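Local coordinates for protein particle-associated glycoside hydrolase (Acinetobacter phage Fri1, PDB 6C72) that probably hydrolyses glycosidic bonds of the Acinetobacter baumannii capsular polysaccharide as a trimeric tailspike, degrading the host capsule during virus entry, at residues Asp108-Gln114 with Ile135-Met140; Gln429-Glu434 with Leu450-Ile456. All blocks are in the same frame, centred on the assembly; numbering follows the deposited sequence.

Two loop closures far apart along one elongated chain lie near the two ends of what is probably a parallel beta-helix. From the N terminus the chain passes a small mixed sheet and then starts the long run of parallel strands. Interaction 1 closes first: the chain forms helix 110-122, then strand 126-129, and strand 133-140 returns against the first turn of the helix. Some 290 residues later interaction 2 joins the loop after strand 422-429 to the loop after strand 448-450, spanning helix 438-441. The two closures neither nest nor cross. Their centres lie 55 Å apart on opposite sides of the chain's centre; interaction 1 lies among the first parallel strands and interaction 2 at the last, 448-450.

Interaction 1: Asp108-Gln114 with Ile135-Met140; sequences DQTTILQ and IYAKAM
The amide of Gln114 pairs with the backbone of Met140 as a neighbouring strand would. Its OE1 accepts from Met140 N at 2.6 Å in the carbonyl plane, while its NE2 gives a nearly straight bond to Met140 O at 3.1 Å. With both bonds made, the amide can hardly rotate. A bend at chi2 (62°) turns the amide toward the backbone of Met140; a water held between OE1 and Lys138 O adds a third link.

The other polar contacts lie at the start of the helix. Gln109 N points almost straight at Tyr136 O, 2.8 Å away, and Lys138 N donates to Thr110 OG1 at 3.1 Å. Thr110 in turn gives both OG1 and its backbone N to Asp108 OD1, the latter bond forming an Asx turn just before helix 110-122. The parallel strand pairings are consistent with an early coil of a right-handed parallel beta-helix, as in other phage tailspikes, with the helix laid against the broken strand 133-140. The extended side chain of Lys138 carries NZ to salt bridges with Asp185 and with Glu160 of the second subunit.

Apolar contact comes from Leu113, whose CD2 lies 3.9 Å from Ala139 CB and 4.1 Å from Ala137 CB, with Trp181 packed against both Leu113 and Ala139.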
ATOM      1  N   ASP A 108     -32.500  17.839  27.879  1.00 39.15           N
ATOM      2  CA  ASP A 108     -32.048  18.315  26.576  1.00 38.23           C
ATOM      3  C   ASP A 108     -31.030  19.427  26.792  1.00 37.70           C
ATOM      4  O   ASP A 108     -31.360  20.486  27.334  1.00 39.18           O
ATOM      5  CB  ASP A 108     -33.245  18.790  25.742  1.00 39.97           C
ATOM      6  CG  ASP A 108     -32.864  19.226  24.309  1.00 39.25           C
ATOM      7  OD1 ASP A 108     -31.687  19.169  23.905  1.00 37.42           O
ATOM      8  OD2 ASP A 108     -33.778  19.576  23.541  1.00 40.73           O
ATOM      9  N   GLN A 109     -29.793  19.190  26.374  1.00 35.76           N
ATOM     10  CA  GLN A 109     -28.737  20.188  26.482  1.00 35.25           C
ATOM     11  C   GLN A 109     -28.229  20.571  25.095  1.00 34.38           C
ATOM     12  O   GLN A 109     -27.080  20.996  24.940  1.00 33.47           O
ATOM     13  CB  GLN A 109     -27.594  19.691  27.369  1.00 34.17           C
ATOM     14  CG  GLN A 109     -28.069  19.014  28.670  1.00 34.95           C
ATOM     15  CD  GLN A 109     -27.020  19.021  29.795  1.00 34.70           C
ATOM     16  OE1 GLN A 109     -26.762  20.056  30.423  1.00 35.65           O
ATOM     17  NE2 GLN A 109     -26.381  17.881  30.007  1.00 33.57           N
ATOM     18  N   THR A 110     -29.086  20.409  24.080  1.00 34.95           N
ATOM     19  CA  THR A 110     -28.690  20.664  22.698  1.00 35.32           C
ATOM     20  C   THR A 110     -28.205  22.098  22.510  1.00 35.39           C
ATOM     21  O   THR A 110     -27.142  22.337  21.923  1.00 35.09           O
ATOM     22  CB  THR A 110     -29.867  20.354  21.769  1.00 36.75           C
ATOM     23  OG1 THR A 110     -30.131  18.943  21.798  1.00 36.80           O
ATOM     24  CG2 THR A 110     -29.576  20.796  20.330  1.00 37.67           C
ATOM     25  N   THR A 111     -28.958  23.062  23.028  1.00 39.70           N
ATOM     26  CA  THR A 111     -28.601  24.459  22.824  1.00 39.98           C
ATOM     27  C   THR A 111     -27.234  24.782  23.418  1.00 39.08           C
ATOM     28  O   THR A 111     -26.432  25.493  22.796  1.00 39.20           O
ATOM     29  CB  THR A 111     -29.686  25.354  23.425  1.00 40.62           C
ATOM     30  OG1 THR A 111     -30.926  25.109  22.747  1.00 41.66           O
ATOM     31  CG2 THR A 111     -29.322  26.824  23.283  1.00 41.01           C
ATOM     32  N   ILE A 112     -26.930  24.227  24.594  1.00 35.27           N
ATOM     33  CA  ILE A 112     -25.663  24.533  25.254  1.00 34.56           C
ATOM     34  C   ILE A 112     -24.495  23.985  24.452  1.00 33.16           C
ATOM     35  O   ILE A 112     -23.512  24.698  24.206  1.00 33.23           O
ATOM     36  CB  ILE A 112     -25.657  23.991  26.694  1.00 34.92           C
ATOM     37  CG1 ILE A 112     -26.622  24.800  27.571  1.00 36.98           C
ATOM     38  CG2 ILE A 112     -24.239  23.981  27.264  1.00 34.10           C
ATOM     39  CD1 ILE A 112     -26.870  24.159  28.902  1.00 37.67           C
ATOM     40  N   LEU A 113     -24.579  22.714  24.030  1.00 34.34           N
ATOM     41  CA  LEU A 113     -23.466  22.104  23.301  1.00 33.94           C
ATOM     42  C   LEU A 113     -23.247  22.800  21.968  1.00 34.52           C
ATOM     43  O   LEU A 113     -22.103  23.043  21.568  1.00 34.56           O
ATOM     44  CB  LEU A 113     -23.707  20.607  23.084  1.00 33.46           C
ATOM     45  CG  LEU A 113     -22.617  19.843  22.317  1.00 33.11           C
ATOM     46  CD1 LEU A 113     -21.253  20.048  22.953  1.00 32.99           C
ATOM     47  CD2 LEU A 113     -22.935  18.345  22.208  1.00 32.81           C
ATOM     48  N   GLN A 114     -24.337  23.156  21.280  1.00 31.50           N
ATOM     49  CA  GLN A 114     -24.215  23.852  20.006  1.00 31.70           C
ATOM     50  C   GLN A 114     -23.542  25.202  20.191  1.00 31.95           C
ATOM     51  O   GLN A 114     -22.800  25.658  19.317  1.00 31.68           O
ATOM     52  CB  GLN A 114     -25.588  24.022  19.361  1.00 32.93           C
ATOM     53  CG  GLN A 114     -25.503  24.448  17.903  1.00 33.22           C
ATOM     54  CD  GLN A 114     -24.787  23.416  17.050  1.00 32.29           C
ATOM     55  OE1 GLN A 114     -25.240  22.277  16.926  1.00 32.19           O
ATOM     56  NE2 GLN A 114     -23.647  23.799  16.485  1.00 31.76           N
ATOM     57  N   ILE A 135     -25.280  12.540  28.065  1.00 33.79           N
ATOM     58  CA  ILE A 135     -25.575  13.863  27.537  1.00 33.51           C
ATOM     59  C   ILE A 135     -26.563  13.697  26.392  1.00 33.72           C
ATOM     60  O   ILE A 135     -26.253  13.033  25.394  1.00 33.64           O
ATOM     61  CB  ILE A 135     -24.302  14.574  27.056  1.00 33.06           C
ATOM     62  CG1 ILE A 135     -23.284  14.649  28.195  1.00 33.79           C
ATOM     63  CG2 ILE A 135     -24.629  15.963  26.550  1.00 32.99           C
ATOM     64  CD1 ILE A 135     -21.926  15.134  27.767  1.00 34.07           C
ATOM     65  N   TYR A 136     -27.746  14.290  26.531  1.00 33.02           N
ATOM     66  CA  TYR A 136     -28.730  14.335  25.452  1.00 33.87           C
ATOM     67  C   TYR A 136     -28.603  15.704  24.804  1.00 33.87           C
ATOM     68  O   TYR A 136     -29.107  16.699  25.330  1.00 34.07           O
ATOM     69  CB  TYR A 136     -30.141  14.090  25.971  1.00 34.87           C
ATOM     70  CG  TYR A 136     -30.377  12.703  26.539  1.00 35.20           C
ATOM     71  CD1 TYR A 136     -30.841  11.667  25.731  1.00 36.03           C
ATOM     72  CD2 TYR A 136     -30.162  12.435  27.888  1.00 34.97           C
ATOM     73  CE1 TYR A 136     -31.077  10.405  26.243  1.00 36.50           C
ATOM     74  CE2 TYR A 136     -30.387  11.171  28.409  1.00 35.50           C
ATOM     75  CZ  TYR A 136     -30.846  10.160  27.583  1.00 36.21           C
ATOM     76  OH  TYR A 136     -31.087   8.906  28.101  1.00 36.90           O
ATOM     77  N   ALA A 137     -27.933  15.750  23.656  1.00 33.91           N
ATOM     78  CA  ALA A 137     -27.655  17.017  22.994  1.00 34.05           C
ATOM     79  C   ALA A 137     -27.123  16.770  21.594  1.00 34.61           C
ATOM     80  O   ALA A 137     -25.988  16.307  21.439  1.00 33.88           O
ATOM     81  CB  ALA A 137     -26.637  17.834  23.789  1.00 32.99           C
ATOM     82  N   LYS A 138     -27.904  17.097  20.570  1.00 32.72           N
ATOM     83  CA  LYS A 138     -27.437  16.904  19.209  1.00 33.69           C
ATOM     84  C   LYS A 138     -26.659  18.134  18.781  1.00 33.54           C
ATOM     85  O   LYS A 138     -26.941  19.244  19.223  1.00 33.30           O
ATOM     86  CB  LYS A 138     -28.589  16.611  18.244  1.00 35.47           C
ATOM     87  CG  LYS A 138     -29.566  17.701  18.026  1.00 36.33           C
ATOM     88  CD  LYS A 138     -30.638  17.237  17.047  1.00 38.10           C
ATOM     89  CE  LYS A 138     -31.549  18.388  16.639  1.00 39.20           C
ATOM     90  NZ  LYS A 138     -32.418  18.015  15.479  1.00 40.82           N
ATOM     91  N   ALA A 139     -25.631  17.919  17.981  1.00 31.95           N
ATOM     92  CA  ALA A 139     -24.707  18.978  17.618  1.00 31.83           C
ATOM     93  C   ALA A 139     -24.485  18.979  16.120  1.00 33.49           C
ATOM     94  O   ALA A 139     -24.400  17.924  15.479  1.00 34.25           O
ATOM     95  CB  ALA A 139     -23.364  18.834  18.339  1.00 30.20           C
ATOM     96  N   MET A 140     -24.420  20.176  15.574  1.00 36.11           N
ATOM     97  CA  MET A 140     -23.998  20.389  14.206  1.00 37.29           C
ATOM     98  C   MET A 140     -22.506  20.692  14.252  1.00 37.05           C
ATOM     99  O   MET A 140     -22.085  21.624  14.949  1.00 36.32           O
ATOM    100  CB  MET A 140     -24.803  21.533  13.593  1.00 38.00           C
ATOM    101  CG  MET A 140     -24.631  21.755  12.125  1.00 38.94           C
ATOM    102  SD  MET A 140     -25.789  23.008  11.486  1.00 39.82           S
ATOM    103  CE  MET A 140     -27.330  22.412  12.183  1.00 40.10           C
TER
HETATM  104  O   HOH W   1     -28.399  15.631  28.932  1.00 27.26           O
HETATM  105  O   HOH W   2     -27.571  21.208  17.323  1.00 33.31           O

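Interaction 2: Gln429-Glu434 with Leu450-Ile456; sequences QDTTFE and LGTATVI
Gln429 and Leu450 pair in parallel, Asp430 N donating to Leu450 O at 2.9 Å, before both segments leave their strands as loops. Leu450 O also receives Ala453 N, which closes the type II' turn from Leu450 to Ala453; the two donors reach it from opposite faces of its plane. Farther along, Thr454 N binds Thr431 O at 2.8 Å.

Among the side chains, Asp430 carries the polar load. Its OD1 takes Thr452 N at 2.8 Å, nearly in line with its own C-O bond, and Thr452 OG1 at 3.1 Å from above the carboxylate plane. The chi1 of 62° in Thr452, which sets OG1 between the backbone N and the carbonyl carbon, brings the hydroxyl to the same oxygen that the backbone N already meets. The carboxylate thus grips the turn by a backbone and a side-chain bond, and OD2 forms a salt bridge with Lys409. Gly451, with positive phi, passes close to OD1, its CA at 3.3 Å.

Thr454 OG1 accepts a weak bond from Phe433 N at 3.4 Å. Beside it, Thr432 OG1 takes Glu434 N in an ST turn. Beyond these hydroxyls along the segments the contact becomes apolar: Ile456 crosses Phe433 at about a right angle, its CG1 4.0 Å from CD2 of the ring. Ala439 of helix 438-441 packs on both residues, and Phe411 stacks on the Phe433 ring.

Parallel pairing of successive strands, here 422-429 with 448-450, is what stacked coils of a parallel beta-helix show; these loops probably belong to its last coils, ahead of the C-terminal antiparallel sheets.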
ATOM      1  N   GLN A 429      -9.130 -24.204   4.640  1.00 27.70           N
ATOM      2  CA  GLN A 429      -9.421 -25.239   5.625  1.00 28.91           C
ATOM      3  C   GLN A 429     -10.809 -25.785   5.346  1.00 29.02           C
ATOM      4  O   GLN A 429     -11.808 -25.091   5.572  1.00 28.43           O
ATOM      5  CB  GLN A 429      -9.330 -24.727   7.059  1.00 29.26           C
ATOM      6  CG  GLN A 429      -9.484 -25.858   8.067  1.00 30.80           C
ATOM      7  CD  GLN A 429      -9.198 -25.441   9.492  1.00 31.48           C
ATOM      8  OE1 GLN A 429      -8.200 -25.855  10.086  1.00 32.58           O
ATOM      9  NE2 GLN A 429     -10.082 -24.625  10.056  1.00 31.03           N
ATOM     10  N   ASP A 430     -10.862 -27.023   4.847  1.00 34.52           N
ATOM     11  CA  ASP A 430     -12.083 -27.748   4.514  1.00 34.57           C
ATOM     12  C   ASP A 430     -12.891 -27.066   3.417  1.00 34.28           C
ATOM     13  O   ASP A 430     -14.049 -27.434   3.198  1.00 34.35           O
ATOM     14  CB  ASP A 430     -12.997 -27.963   5.737  1.00 34.86           C
ATOM     15  CG  ASP A 430     -12.384 -28.857   6.812  1.00 35.09           C
ATOM     16  OD1 ASP A 430     -11.615 -29.780   6.485  1.00 35.18           O
ATOM     17  OD2 ASP A 430     -12.726 -28.666   8.001  1.00 35.22           O
ATOM     18  N   THR A 431     -12.319 -26.085   2.719  1.00 31.72           N
ATOM     19  CA  THR A 431     -13.059 -25.342   1.703  1.00 31.32           C
ATOM     20  C   THR A 431     -13.419 -26.242   0.530  1.00 31.03           C
ATOM     21  O   THR A 431     -12.537 -26.845  -0.090  1.00 30.96           O
ATOM     22  CB  THR A 431     -12.238 -24.158   1.201  1.00 31.00           C
ATOM     23  OG1 THR A 431     -11.678 -23.454   2.313  1.00 31.36           O
ATOM     24  CG2 THR A 431     -13.119 -23.214   0.383  1.00 30.46           C
ATOM     25  N   THR A 432     -14.708 -26.338   0.220  1.00 35.61           N
ATOM     26  CA  THR A 432     -15.160 -27.115  -0.926  1.00 35.37           C
ATOM     27  C   THR A 432     -15.507 -26.194  -2.091  1.00 34.69           C
ATOM     28  O   THR A 432     -16.196 -25.179  -1.915  1.00 34.59           O
ATOM     29  CB  THR A 432     -16.366 -27.983  -0.574  1.00 35.88           C
ATOM     30  OG1 THR A 432     -16.872 -28.589  -1.772  1.00 35.70           O
ATOM     31  CG2 THR A 432     -17.468 -27.148   0.080  1.00 36.16           C
ATOM     32  N   PHE A 433     -15.018 -26.549  -3.279  1.00 30.94           N
ATOM     33  CA  PHE A 433     -15.403 -25.909  -4.530  1.00 30.29           C
ATOM     34  C   PHE A 433     -16.307 -26.821  -5.357  1.00 30.48           C
ATOM     35  O   PHE A 433     -16.485 -26.584  -6.555  1.00 30.10           O
ATOM     36  CB  PHE A 433     -14.165 -25.517  -5.344  1.00 29.84           C
ATOM     37  CG  PHE A 433     -13.444 -24.282  -4.838  1.00 29.55           C
ATOM     38  CD1 PHE A 433     -13.772 -23.011  -5.323  1.00 28.86           C
ATOM     39  CD2 PHE A 433     -12.414 -24.392  -3.899  1.00 30.07           C
ATOM     40  CE1 PHE A 433     -13.099 -21.877  -4.869  1.00 28.63           C
ATOM     41  CE2 PHE A 433     -11.738 -23.264  -3.448  1.00 30.03           C
ATOM     42  CZ  PHE A 433     -12.087 -21.999  -3.929  1.00 29.27           C
ATOM     43  N   GLU A 434     -16.858 -27.876  -4.748  1.00 44.54           N
ATOM     44  CA  GLU A 434     -17.768 -28.772  -5.455  1.00 44.84           C
ATOM     45  C   GLU A 434     -18.990 -28.011  -5.964  1.00 44.68           C
ATOM     46  O   GLU A 434     -19.669 -27.316  -5.202  1.00 44.82           O
ATOM     47  CB  GLU A 434     -18.205 -29.926  -4.544  1.00 45.60           C
ATOM     48  CG  GLU A 434     -19.120 -30.955  -5.235  1.00 46.03           C
ATOM     49  CD  GLU A 434     -19.599 -32.099  -4.324  1.00 46.82           C
ATOM     50  OE1 GLU A 434     -19.406 -32.017  -3.087  1.00 47.02           O
ATOM     51  OE2 GLU A 434     -20.179 -33.084  -4.849  1.00 47.29           O
ATOM     52  N   LEU A 450      -6.255 -27.641   3.158  1.00 34.84           N
ATOM     53  CA  LEU A 450      -6.190 -28.290   4.460  1.00 34.97           C
ATOM     54  C   LEU A 450      -7.480 -29.043   4.739  1.00 34.93           C
ATOM     55  O   LEU A 450      -8.548 -28.706   4.214  1.00 34.73           O
ATOM     56  CB  LEU A 450      -5.944 -27.276   5.573  1.00 34.91           C
ATOM     57  CG  LEU A 450      -4.661 -26.470   5.401  1.00 35.03           C
ATOM     58  CD1 LEU A 450      -4.683 -25.230   6.290  1.00 34.87           C
ATOM     59  CD2 LEU A 450      -3.481 -27.367   5.726  1.00 35.30           C
ATOM     60  N   GLY A 451      -7.357 -30.067   5.576  1.00 41.40           N
ATOM     61  CA  GLY A 451      -8.513 -30.868   5.922  1.00 41.41           C
ATOM     62  C   GLY A 451      -9.087 -31.523   4.686  1.00 41.67           C
ATOM     63  O   GLY A 451      -8.367 -32.101   3.861  1.00 41.27           O
ATOM     64  N   THR A 452     -10.403 -31.411   4.535  1.00 32.51           N
ATOM     65  CA  THR A 452     -11.107 -31.997   3.405  1.00 32.89           C
ATOM     66  C   THR A 452     -11.296 -31.021   2.240  1.00 33.81           C
ATOM     67  O   THR A 452     -12.246 -31.184   1.468  1.00 34.47           O
ATOM     68  CB  THR A 452     -12.460 -32.525   3.864  1.00 33.26           C
ATOM     69  OG1 THR A 452     -13.245 -31.430   4.355  1.00 34.22           O
ATOM     70  CG2 THR A 452     -12.261 -33.537   4.985  1.00 32.31           C
ATOM     71  N   ALA A 453     -10.440 -30.003   2.115  1.00 33.59           N
ATOM     72  CA  ALA A 453     -10.618 -28.996   1.072  1.00 34.48           C
ATOM     73  C   ALA A 453     -10.452 -29.588  -0.327  1.00 34.42           C
ATOM     74  O   ALA A 453      -9.596 -30.445  -0.563  1.00 33.54           O
ATOM     75  CB  ALA A 453      -9.628 -27.846   1.262  1.00 34.42           C
ATOM     76  N   THR A 454     -11.259 -29.096  -1.267  1.00 39.70           N
ATOM     77  CA  THR A 454     -11.160 -29.481  -2.673  1.00 39.75           C
ATOM     78  C   THR A 454      -9.885 -28.901  -3.267  1.00 39.46           C
ATOM     79  O   THR A 454      -9.747 -27.678  -3.382  1.00 40.05           O
ATOM     80  CB  THR A 454     -12.380 -28.991  -3.447  1.00 40.90           C
ATOM     81  OG1 THR A 454     -13.558 -29.644  -2.956  1.00 41.09           O
ATOM     82  CG2 THR A 454     -12.214 -29.270  -4.940  1.00 40.96           C
ATOM     83  N   VAL A 455      -8.951 -29.771  -3.640  1.00 30.92           N
ATOM     84  CA  VAL A 455      -7.676 -29.316  -4.182  1.00 30.65           C
ATOM     85  C   VAL A 455      -7.896 -28.824  -5.603  1.00 31.31           C
ATOM     86  O   VAL A 455      -8.392 -29.562  -6.461  1.00 31.36           O
ATOM     87  CB  VAL A 455      -6.619 -30.429  -4.130  1.00 29.69           C
ATOM     88  CG1 VAL A 455      -5.315 -29.935  -4.714  1.00 29.62           C
ATOM     89  CG2 VAL A 455      -6.400 -30.889  -2.693  1.00 29.11           C
ATOM     90  N   ILE A 456      -7.573 -27.559  -5.845  1.00 30.23           N
ATOM     91  CA  ILE A 456      -7.636 -26.959  -7.171  1.00 30.85           C
ATOM     92  C   ILE A 456      -6.206 -26.822  -7.677  1.00 30.33           C
ATOM     93  O   ILE A 456      -5.379 -26.146  -7.048  1.00 30.14           O
ATOM     94  CB  ILE A 456      -8.351 -25.598  -7.153  1.00 31.93           C
ATOM     95  CG1 ILE A 456      -9.727 -25.731  -6.506  1.00 32.52           C
ATOM     96  CG2 ILE A 456      -8.526 -25.067  -8.573  1.00 32.63           C
ATOM     97  CD1 ILE A 456     -10.677 -26.566  -7.333  1.00 32.82           C
TER